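Local coordinates for protein hydrogenase maturation protease HycI (Thermococcus kodakarensis KOD1, PDB 5ZBY) that probably acts as an endopeptidase that matures [NiFe] hydrogenase by cutting a C-terminal peptide from its precursor, at residues R106-A109 and S110-E114. Numbering follows the deposited sequence.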
ATOM      1  N   ARG A 106       7.218   0.176   9.688  1.00 30.52           N
ATOM      2  CA  ARG A 106       7.391   1.361  10.538  1.00 28.19           C
ATOM      3  C   ARG A 106       8.738   2.065  10.352  1.00 29.80           C
ATOM      4  O   ARG A 106       8.822   3.303  10.353  1.00 31.12           O
ATOM      5  CB  ARG A 106       7.235   0.978  12.027  1.00 31.11           C
ATOM      6  CG  ARG A 106       7.374   2.172  12.981  1.00 33.69           C
ATOM      7  CD  ARG A 106       7.012   1.761  14.457  1.00 30.13           C
ATOM      8  NE  ARG A 106       8.013   0.863  14.992  1.00 39.22           N
ATOM      9  CZ  ARG A 106       9.049   1.220  15.753  1.00 50.97           C
ATOM     10  NH1 ARG A 106       9.244   2.491  16.117  1.00 37.70           N
ATOM     11  NH2 ARG A 106       9.897   0.290  16.158  1.00 47.13           N
ATOM     12  N   ILE A 107       9.795   1.293  10.241  1.00 30.20           N
ATOM     13  CA  ILE A 107      11.120   1.842  10.034  1.00 30.71           C
ATOM     14  C   ILE A 107      11.255   2.518   8.680  1.00 32.84           C
ATOM     15  O   ILE A 107      11.710   3.618   8.586  1.00 31.85           O
ATOM     16  CB  ILE A 107      12.182   0.752  10.091  1.00 38.29           C
ATOM     17  CG1 ILE A 107      12.107  -0.038  11.394  1.00 40.57           C
ATOM     18  CG2 ILE A 107      13.555   1.337   9.892  1.00 37.87           C
ATOM     19  CD1 ILE A 107      12.103   0.794  12.632  1.00 38.75           C
ATOM     20  N   VAL A 108      10.774   1.841   7.653  1.00 31.52           N
ATOM     21  CA  VAL A 108      10.753   2.422   6.299  1.00 27.51           C
ATOM     22  C   VAL A 108       9.988   3.741   6.272  1.00 33.27           C
ATOM     23  O   VAL A 108      10.490   4.745   5.777  1.00 30.51           O
ATOM     24  CB  VAL A 108      10.153   1.425   5.286  1.00 30.34           C
ATOM     25  CG1 VAL A 108      10.045   2.081   3.899  1.00 28.87           C
ATOM     26  CG2 VAL A 108      11.018   0.171   5.225  1.00 32.13           C
ATOM     27  N   ALA A 109       8.761   3.737   6.780  1.00 29.70           N
ATOM     28  CA  ALA A 109       7.894   4.895   6.810  1.00 30.61           C
ATOM     29  C   ALA A 109       8.475   6.057   7.619  1.00 30.39           C
ATOM     30  O   ALA A 109       8.346   7.206   7.225  1.00 29.57           O
ATOM     31  CB  ALA A 109       6.486   4.474   7.385  1.00 31.63           C
ATOM     32  N   SER A 110       9.095   5.735   8.767  1.00 29.08           N
ATOM     33  CA  SER A 110       9.725   6.771   9.603  1.00 27.41           C
ATOM     34  C   SER A 110      10.898   7.440   8.873  1.00 30.88           C
ATOM     35  O   SER A 110      11.065   8.651   8.932  1.00 32.72           O
ATOM     36  CB  SER A 110      10.232   6.181  10.922  1.00 34.17           C
ATOM     37  OG  SER A 110       9.141   5.623  11.676  1.00 35.34           O
ATOM     38  N   TYR A 111      11.718   6.617   8.223  1.00 29.19           N
ATOM     39  CA  TYR A 111      12.806   7.204   7.404  1.00 28.79           C
ATOM     40  C   TYR A 111      12.269   8.109   6.293  1.00 32.10           C
ATOM     41  O   TYR A 111      12.717   9.260   6.133  1.00 31.55           O
ATOM     42  CB  TYR A 111      13.648   6.085   6.818  1.00 28.03           C
ATOM     43  CG  TYR A 111      14.739   6.579   5.907  1.00 40.28           C
ATOM     44  CD1 TYR A 111      15.917   7.086   6.432  1.00 55.45           C
ATOM     45  CD2 TYR A 111      14.593   6.534   4.534  1.00 40.69           C
ATOM     46  CE1 TYR A 111      16.931   7.540   5.612  1.00 48.45           C
ATOM     47  CE2 TYR A 111      15.616   7.001   3.691  1.00 43.55           C
ATOM     48  CZ  TYR A 111      16.781   7.491   4.246  1.00 51.32           C
ATOM     49  OH  TYR A 111      17.804   7.948   3.435  1.00 44.96           O
ATOM     50  N   ILE A 112      11.306   7.613   5.515  1.00 30.68           N
ATOM     51  CA  ILE A 112      10.726   8.446   4.451  1.00 30.22           C
ATOM     52  C   ILE A 112      10.165   9.784   4.964  1.00 35.46           C
ATOM     53  O   ILE A 112      10.446  10.863   4.396  1.00 34.13           O
ATOM     54  CB  ILE A 112       9.609   7.684   3.682  1.00 31.59           C
ATOM     55  CG1 ILE A 112      10.214   6.458   2.975  1.00 31.43           C
ATOM     56  CG2 ILE A 112       8.866   8.689   2.742  1.00 33.61           C
ATOM     57  CD1 ILE A 112       9.209   5.448   2.400  1.00 31.35           C
ATOM     58  N   LYS A 113       9.442   9.751   6.082  1.00 28.76           N
ATOM     59  CA  LYS A 113       8.815  10.952   6.613  1.00 25.98           C
ATOM     60  C   LYS A 113       9.873  11.918   7.125  1.00 31.23           C
ATOM     61  O   LYS A 113       9.758  13.147   6.949  1.00 33.25           O
ATOM     62  CB  LYS A 113       7.786  10.607   7.741  1.00 25.55           C
ATOM     63  CG  LYS A 113       7.091  11.863   8.178  1.00 35.91           C
ATOM     64  CD  LYS A 113       5.860  11.603   9.002  1.00 37.32           C
ATOM     65  CE  LYS A 113       5.118  12.908   9.171  1.00 36.34           C
ATOM     66  NZ  LYS A 113       3.823  12.725   9.899  1.00 42.45           N
ATOM     67  N   GLU A 114      10.933  11.383   7.714  1.00 30.12           N
ATOM     68  CA  GLU A 114      11.997  12.260   8.195  1.00 32.71           C
ATOM     69  C   GLU A 114      12.603  12.993   7.011  1.00 38.99           C
ATOM     70  O   GLU A 114      12.793  14.216   7.069  1.00 40.17           O
ATOM     71  CB  GLU A 114      13.080  11.480   8.927  1.00 35.61           C
ATOM     72  CG  GLU A 114      13.940  12.344   9.869  1.00 44.97           C
ATOM     73  CD  GLU A 114      14.890  13.284   9.135  1.00101.22           C
ATOM     74  OE1 GLU A 114      15.405  12.877   8.073  1.00 69.93           O
ATOM     75  OE2 GLU A 114      15.130  14.416   9.619  1.00 92.87           O
TER
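R106 and S110 meet one turn apart in a local i to i+4 contact within the amphipathic alpha-helix 105-116, which lies against a mixed five-stranded sheet. Four successive backbone bonds establish the alpha-helical repeat: S110 N to R106 O, Y111 N to I107 O, I112 N to V108 O and K113 N to A109 O, the last three each at 3.0 Å. The I112 bond is nearly straight, with an N-H...O angle of 173°. Burial separates two sides: V108, A109 and I112 are buried, whereas I107 and Y111 are exposed, although Y111 also touches V59 of helix 59-64. V108 and I112 run alongside each other in the same direction from the helix, with V108 CG1 3.8 Å from I112 CD1. That meeting depends on V108 CG1 standing anti to its own backbone N (chi1 176°), while I112 CG1, beside its own backbone N, and an extended chi2 carry CD1 toward it. Both side chains touch V59, and I112 also reaches I62 as well as V70 and F72 of strand 69-75; A109 packs on I120 of strand 119-125. On the partly exposed flank, R106 O accepts two bonds from S110. S110 N lies 2.9 Å from R106 O, and S110 OG, placed beside its own backbone N by chi1 -61°, donates to R106 O at 2.7 Å from the opposite face of the carbonyl plane.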